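Local coordinates for putative aldo/keto reductase (Salmonella enterica subsp. enterica serovar Typhimurium, PDB 4R9O) that probably acts as an NADP-dependent oxidoreductase of the aldo/keto reductase family, at the interface of chains A and B and the interface of chains A and C. Numbering follows the deposited sequence. Chains: chain A/B/C, Putative aldo/keto reductase.

Contact 1: the interface of chains A and B. Residues chain A 227-228, 231; chain B 57, 89, 91-93.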
loop_
_atom_site.group_PDB
_atom_site.type_symbol
_atom_site.label_atom_id
_atom_site.label_comp_id
_atom_site.label_asym_id
_atom_site.label_seq_id
_atom_site.Cartn_x
_atom_site.Cartn_y
_atom_site.Cartn_z
ATOM N N GLN A 227 14.966 17.301 -10.570
ATOM C CA GLN A 227 15.795 18.167 -11.399
ATOM C C GLN A 227 15.813 17.779 -12.889
ATOM O O GLN A 227 15.871 18.655 -13.753
ATOM C CB GLN A 227 17.214 18.194 -10.829
ATOM C CG GLN A 227 18.271 18.747 -11.751
ATOM C CD GLN A 227 19.555 17.958 -11.655
ATOM O OE1 GLN A 227 20.503 18.201 -12.396
ATOM N NE2 GLN A 227 19.588 16.992 -10.741
ATOM N N PRO A 228 15.777 16.472 -13.207
ATOM C CA PRO A 228 15.520 16.200 -14.628
ATOM C C PRO A 228 14.070 16.496 -15.023
ATOM O O PRO A 228 13.803 16.753 -16.196
ATOM C CB PRO A 228 15.828 14.708 -14.766
ATOM C CG PRO A 228 16.745 14.406 -13.643
ATOM C CD PRO A 228 16.294 15.281 -12.512
ATOM N N GLN A 231 13.563 19.877 -16.101
ATOM C CA GLN A 231 14.085 19.991 -17.453
ATOM C C GLN A 231 13.012 19.756 -18.532
ATOM O O GLN A 231 13.065 20.365 -19.604
ATOM C CB GLN A 231 15.254 19.020 -17.645
ATOM C CG GLN A 231 15.856 19.047 -19.029
ATOM C CD GLN A 231 16.194 20.450 -19.490
ATOM O OE1 GLN A 231 16.866 21.208 -18.787
ATOM N NE2 GLN A 231 15.724 20.807 -20.680
ATOM N N ILE B 57 24.930 15.884 -14.990
ATOM C CA ILE B 57 23.648 16.440 -15.438
ATOM C C ILE B 57 23.237 17.767 -14.788
ATOM O O ILE B 57 22.376 18.456 -15.334
ATOM C CB ILE B 57 22.477 15.444 -15.210
ATOM C CG1 ILE B 57 22.246 15.208 -13.713
ATOM C CG2 ILE B 57 22.692 14.129 -16.000
ATOM C CD1 ILE B 57 20.899 14.558 -13.399
ATOM N N ILE B 89 22.869 9.219 -15.406
ATOM C CA ILE B 89 21.561 9.766 -15.781
ATOM C C ILE B 89 21.675 10.468 -17.140
ATOM O O ILE B 89 22.677 11.115 -17.430
ATOM C CB ILE B 89 21.010 10.742 -14.697
ATOM C CG1 ILE B 89 20.842 10.012 -13.349
ATOM C CG2 ILE B 89 19.666 11.345 -15.101
ATOM C CD1 ILE B 89 20.192 10.875 -12.260
ATOM N N THR B 91 19.394 13.161 -19.307
ATOM C CA THR B 91 18.199 14.013 -19.290
ATOM C C THR B 91 17.915 14.657 -20.645
ATOM O O THR B 91 18.741 14.612 -21.553
ATOM C CB THR B 91 18.320 15.132 -18.227
ATOM O OG1 THR B 91 19.123 16.201 -18.744
ATOM C CG2 THR B 91 18.946 14.587 -16.968
ATOM N N THR B 92 16.740 15.265 -20.772
ATOM C CA THR B 92 16.321 15.847 -22.041
ATOM C C THR B 92 16.961 17.217 -22.290
ATOM O O THR B 92 16.663 17.868 -23.288
ATOM C CB THR B 92 14.796 15.989 -22.104
ATOM O OG1 THR B 92 14.335 16.634 -20.908
ATOM C CG2 THR B 92 14.138 14.612 -22.214
ATOM N N ALA B 93 17.839 17.653 -21.388
ATOM C CA ALA B 93 18.630 18.870 -21.618
ATOM C C ALA B 93 19.591 18.673 -22.791
ATOM O O ALA B 93 20.062 19.637 -23.392
ATOM C CB ALA B 93 19.400 19.265 -20.358
HETATM O O HOH W 1 14.947 14.894 -18.433
#
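The CD1 methyl of B:Ile57 lies above the plane of the A:Gln227 side-chain amide, beyond its OE1/NE2 edge. In this aldo/keto reductase, a TIM barrel, B:Ile57 directly precedes B:Tyr58, the probable proton donor. CD1 of B:Ile57 is 3.8 Å from the amide nitrogen NE2 of A:Gln227. The CG2 methyl of B:Thr91 comes obliquely over one face of the A:Pro228 ring, toward its CB-CG side. CB of A:Pro228 lies 3.8 Å from CG2 of B:Thr91, and the two side chains cross at about a right angle. The amide of A:Gln231 lies against B:Ala93, with CD of A:Gln231 3.5 Å from the CB methyl of B:Ala93, but this glutamine is poorly ordered. The A side is the start of helix 227-240. The B side is loop residues with strand 89-90 behind, where B:Ile89 adds a more distant methyl. The first torsion of B:Thr91 (80°) sets OG1 between the backbone N and the carbonyl carbon. That sends CG2 to the proline and leaves OG1 of B:Thr91 to accept from B:Ala93 N at 3.3 Å. A water also bridges the chains. It is 3.1 Å from the carbonyl O of A:Pro228. On the other side it binds the backbone N and the hydroxyl OG1 of B:Thr92.

Contact 2: the interface of chains A and C. Residues chain A 285-286, 289-290; chain C 96-99, 101.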
loop_
_atom_site.group_PDB
_atom_site.type_symbol
_atom_site.label_atom_id
_atom_site.label_comp_id
_atom_site.label_asym_id
_atom_site.label_seq_id
_atom_site.Cartn_x
_atom_site.Cartn_y
_atom_site.Cartn_z
ATOM N N ARG A 285 -3.379 19.821 -24.887
ATOM C CA ARG A 285 -3.666 18.644 -24.067
ATOM C C ARG A 285 -2.400 17.799 -23.986
ATOM O O ARG A 285 -2.023 17.327 -22.915
ATOM C CB ARG A 285 -4.831 17.826 -24.632
ATOM C CG ARG A 285 -6.184 18.209 -24.057
ATOM C CD ARG A 285 -7.309 17.343 -24.614
ATOM N NE ARG A 285 -8.574 17.667 -23.959
ATOM C CZ ARG A 285 -9.030 17.049 -22.867
ATOM N NH1 ARG A 285 -8.331 16.058 -22.319
ATOM N NH2 ARG A 285 -10.185 17.414 -22.329
ATOM N N GLN A 286 -1.724 17.640 -25.120
ATOM C CA GLN A 286 -0.541 16.793 -25.150
ATOM C C GLN A 286 0.546 17.370 -24.253
ATOM O O GLN A 286 1.195 16.636 -23.517
ATOM C CB GLN A 286 -0.052 16.599 -26.578
ATOM C CG GLN A 286 -0.967 15.666 -27.360
ATOM C CD GLN A 286 -0.429 15.288 -28.726
ATOM O OE1 GLN A 286 0.645 14.695 -28.850
ATOM N NE2 GLN A 286 -1.180 15.628 -29.762
ATOM N N PHE A 289 -0.408 16.561 -20.682
ATOM C CA PHE A 289 -0.234 15.159 -20.309
ATOM C C PHE A 289 1.244 14.766 -20.252
ATOM O O PHE A 289 1.634 13.906 -19.463
ATOM C CB PHE A 289 -1.004 14.252 -21.273
ATOM C CG PHE A 289 -2.479 14.149 -20.965
ATOM C CD1 PHE A 289 -2.943 13.235 -20.020
ATOM C CD2 PHE A 289 -3.400 14.959 -21.613
ATOM C CE1 PHE A 289 -4.298 13.131 -19.726
ATOM C CE2 PHE A 289 -4.762 14.861 -21.322
ATOM C CZ PHE A 289 -5.211 13.941 -20.381
ATOM N N ARG A 290 2.070 15.412 -21.073
ATOM C CA ARG A 290 3.518 15.200 -21.025
ATOM C C ARG A 290 4.071 15.614 -19.672
ATOM O O ARG A 290 4.973 14.975 -19.125
ATOM C CB ARG A 290 4.224 15.996 -22.120
ATOM C CG ARG A 290 3.988 15.491 -23.511
ATOM C CD ARG A 290 4.273 16.598 -24.522
ATOM N NE ARG A 290 5.643 17.104 -24.438
ATOM C CZ ARG A 290 6.089 18.170 -25.099
ATOM N NH1 ARG A 290 5.271 18.857 -25.891
ATOM N NH2 ARG A 290 7.355 18.551 -24.966
ATOM N N GLU C 96 -0.503 12.324 -35.258
ATOM C CA GLU C 96 -0.531 13.610 -34.558
ATOM C C GLU C 96 -0.524 13.422 -33.032
ATOM O O GLU C 96 -0.273 14.365 -32.284
ATOM C CB GLU C 96 -1.748 14.435 -34.986
ATOM C CG GLU C 96 -3.099 13.817 -34.638
ATOM C CD GLU C 96 -3.607 12.853 -35.710
ATOM O OE1 GLU C 96 -2.775 12.284 -36.445
ATOM O OE2 GLU C 96 -4.842 12.662 -35.807
ATOM N N ASN C 97 -0.784 12.202 -32.577
ATOM C CA ASN C 97 -0.719 11.898 -31.144
ATOM C C ASN C 97 0.665 11.385 -30.770
ATOM O O ASN C 97 0.981 10.218 -30.983
ATOM C CB ASN C 97 -1.790 10.880 -30.760
ATOM C CG ASN C 97 -3.195 11.400 -31.003
ATOM O OD1 ASN C 97 -3.460 12.591 -30.829
ATOM N ND2 ASN C 97 -4.099 10.514 -31.428
ATOM N N LYS C 98 1.485 12.272 -30.218
ATOM C CA LYS C 98 2.866 11.951 -29.887
ATOM C C LYS C 98 2.954 11.078 -28.638
ATOM O O LYS C 98 3.951 10.400 -28.415
ATOM C CB LYS C 98 3.671 13.239 -29.694
ATOM C CG LYS C 98 3.684 14.159 -30.903
ATOM C CD LYS C 98 4.525 13.582 -32.023
ATOM C CE LYS C 98 4.690 14.577 -33.170
ATOM N NZ LYS C 98 3.411 14.842 -33.888
ATOM N N LEU C 99 1.905 11.108 -27.824
ATOM C CA LEU C 99 1.787 10.206 -26.674
ATOM C C LEU C 99 0.321 9.856 -26.447
ATOM O O LEU C 99 -0.560 10.609 -26.841
ATOM C CB LEU C 99 2.381 10.830 -25.404
ATOM C CG LEU C 99 1.551 11.922 -24.711
ATOM C CD1 LEU C 99 1.929 12.049 -23.237
ATOM C CD2 LEU C 99 1.737 13.259 -25.414
ATOM N N HIS C 101 -3.083 9.806 -24.631
ATOM C CA HIS C 101 -3.722 10.731 -23.707
ATOM C C HIS C 101 -5.233 10.682 -23.889
ATOM O O HIS C 101 -5.753 9.815 -24.596
ATOM C CB HIS C 101 -3.187 12.172 -23.889
ATOM C CG HIS C 101 -3.386 12.750 -25.263
ATOM N ND1 HIS C 101 -2.658 12.339 -26.360
ATOM C CD2 HIS C 101 -4.199 13.744 -25.700
ATOM C CE1 HIS C 101 -3.034 13.037 -27.422
ATOM N NE2 HIS C 101 -3.968 13.892 -27.049
#
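This is a helix-to-loop interface between two copies of the protein. It joins chains A and C, without exact two-fold symmetry, in the deposited assembly of six, which may not be the biological one. Helix 285-295 of A lies against residues 96-99 and strand 101-102 of C. A:Gln286 is the most buried residue. Its chain runs extended past CG (chi2 -172°) and carries the amide to the backbone of chain C. There OE1 of A:Gln286 accepts from the backbone N of C:Lys98 at 2.9 Å. NE2 of A:Gln286 donates to the carbonyl O of C:Glu96 at 3.0 Å, with that oxygen in the amide plane. Bonds from both the oxygen and the nitrogen of the amide fix its rotation. CG of A:Gln286 sits over one face of the C:His101 imidazole, toward the rim. That ring is held by its own chain: ND1 of C:His101 donates in the ring plane to the carbonyl O of C:Leu99 at 2.8 Å. CB of C:His101 in turn lies over a face of the A:Phe289 ring, 3.6 Å from CG of A:Phe289. The CD2 methyl of C:Leu99 meets the aliphatic CG of A:Arg290 at 3.7 Å. The site ties helix 285-295 of one copy to the 96-102 segment of the next.

Contact 3: the interface of chains A and B. Residues chain A 221-222, 230; chain B 25-26, 29.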
loop_
_atom_site.group_PDB
_atom_site.type_symbol
_atom_site.label_atom_id
_atom_site.label_comp_id
_atom_site.label_asym_id
_atom_site.label_seq_id
_atom_site.Cartn_x
_atom_site.Cartn_y
_atom_site.Cartn_z
ATOM N N PHE A 221 12.176 23.100 -7.338
ATOM C CA PHE A 221 13.475 23.770 -7.418
ATOM C C PHE A 221 14.511 23.263 -6.411
ATOM O O PHE A 221 15.708 23.311 -6.686
ATOM C CB PHE A 221 13.292 25.277 -7.246
ATOM C CG PHE A 221 12.494 25.918 -8.348
ATOM C CD1 PHE A 221 11.153 26.198 -8.178
ATOM C CD2 PHE A 221 13.092 26.241 -9.557
ATOM C CE1 PHE A 221 10.416 26.792 -9.191
ATOM C CE2 PHE A 221 12.361 26.830 -10.573
ATOM C CZ PHE A 221 11.025 27.107 -10.388
ATOM N N ASN A 222 14.071 22.771 -5.255
ATOM C CA ASN A 222 15.020 22.398 -4.199
ATOM C C ASN A 222 15.227 20.900 -3.999
ATOM O O ASN A 222 16.056 20.489 -3.185
ATOM C CB ASN A 222 14.591 22.997 -2.860
ATOM C CG ASN A 222 14.577 24.500 -2.876
ATOM O OD1 ASN A 222 13.514 25.118 -2.975
ATOM N ND2 ASN A 222 15.752 25.105 -2.782
ATOM N N ARG A 230 12.360 19.086 -13.849
ATOM C CA ARG A 230 12.438 20.527 -14.062
ATOM C C ARG A 230 12.870 20.838 -15.501
ATOM O O ARG A 230 12.555 21.890 -16.062
ATOM C CB ARG A 230 13.405 21.132 -13.041
ATOM C CG ARG A 230 13.821 22.552 -13.314
ATOM C CD ARG A 230 14.757 23.066 -12.239
ATOM N NE ARG A 230 15.286 24.378 -12.585
ATOM C CZ ARG A 230 16.100 25.084 -11.810
ATOM N NH1 ARG A 230 16.482 24.600 -10.636
ATOM N NH2 ARG A 230 16.536 26.271 -12.212
ATOM N N TRP B 25 24.640 21.441 -7.024
ATOM C CA TRP B 25 23.617 21.071 -8.001
ATOM C C TRP B 25 22.758 22.274 -8.395
ATOM O O TRP B 25 22.171 22.295 -9.478
ATOM C CB TRP B 25 22.749 19.912 -7.467
ATOM C CG TRP B 25 21.483 20.301 -6.754
ATOM C CD1 TRP B 25 20.250 20.468 -7.313
ATOM C CD2 TRP B 25 21.317 20.531 -5.346
ATOM N NE1 TRP B 25 19.333 20.806 -6.346
ATOM C CE2 TRP B 25 19.963 20.849 -5.128
ATOM C CE3 TRP B 25 22.186 20.514 -4.250
ATOM C CZ2 TRP B 25 19.455 21.150 -3.865
ATOM C CZ3 TRP B 25 21.679 20.805 -2.990
ATOM C CH2 TRP B 25 20.328 21.121 -2.810
ATOM N N ARG B 26 22.725 23.288 -7.536
ATOM C CA ARG B 26 21.934 24.502 -7.793
ATOM C C ARG B 26 22.763 25.712 -8.228
ATOM O O ARG B 26 22.248 26.833 -8.311
ATOM C CB ARG B 26 21.138 24.887 -6.549
ATOM C CG ARG B 26 19.982 23.960 -6.258
ATOM C CD ARG B 26 18.846 24.700 -5.579
ATOM N NE ARG B 26 18.100 25.517 -6.533
ATOM C CZ ARG B 26 17.282 26.505 -6.188
ATOM N NH1 ARG B 26 17.107 26.810 -4.907
ATOM N NH2 ARG B 26 16.647 27.199 -7.123
ATOM N N ASP B 29 21.468 28.486 -10.408
ATOM C CA ASP B 29 20.374 29.307 -9.894
ATOM C C ASP B 29 20.889 30.437 -9.002
ATOM O O ASP B 29 20.147 31.366 -8.693
ATOM C CB ASP B 29 19.372 28.460 -9.107
ATOM C CG ASP B 29 18.652 27.413 -9.973
ATOM O OD1 ASP B 29 18.682 27.501 -11.219
ATOM O OD2 ASP B 29 18.042 26.494 -9.387
#
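B:Arg26 has the most surface buried here and reaches over to A:Phe221 and A:Asn222, two residues of the probable NADP(+) site. Its chain is bent at chi2 and chi3 (76° for chi3), which swings the guanidinium back toward B:Asp29. The carbonyl O of A:Phe221 lies above one face of this guanidinium, toward the rim, 3.3 Å from NE of B:Arg26. A:Asn222 approaches with its amide nearly perpendicular to the guanidinium, the planes 84° apart. Its ND2 is 3.0 Å from B:Arg26 NH1, but both are donors and this is not a hydrogen bond. A:Arg230 is the third main residue. It extends straight from CG to NE and meets the carboxylate of B:Asp29 end-on, edge to edge and nearly coplanar, in a two-pronged salt bridge. NH2 of A:Arg230 reaches OD1 of B:Asp29 at 2.7 Å, on the syn side but 24° out of the carboxylate plane. OD2 of B:Asp29 receives NH1 of A:Arg230 through its syn lone pair. The ring of A:Phe221 points its CD2 edge at one face of the A:Arg230 guanidinium, over its centre. B:Arg26 grips the same OD2 side-on, NE at the anti lone pair and NH2 from above the carboxylate plane. OD2 thus accepts from both arginines, which would probably keep the aspartate ionised. The site joins helix 219-222 and helix 227-240 of A to the 25-29 segment of B, and may help hold the cofactor-site segment in place.

Contact 1 and contact 3 belong to the same two-fold interface between chains A and B, with centres about 11 Å apart. Helix 227-240 of A serves both. Each has a twin with the chains exchanged. Contact 2 faces chain C instead and uses helix 285-295; its centre is about 20 Å from that of contact 1 and about 27 Å from that of contact 3. Chain A meets chains B and C through different helices. The centre of contact 1 is about 7 Å from B:Tyr58, and contact 3 includes residues of the probable cofactor site of A. The A-B interface may thus bear on catalytic parts of both copies, while the centre of contact 2 is about 17 Å from C:Tyr58.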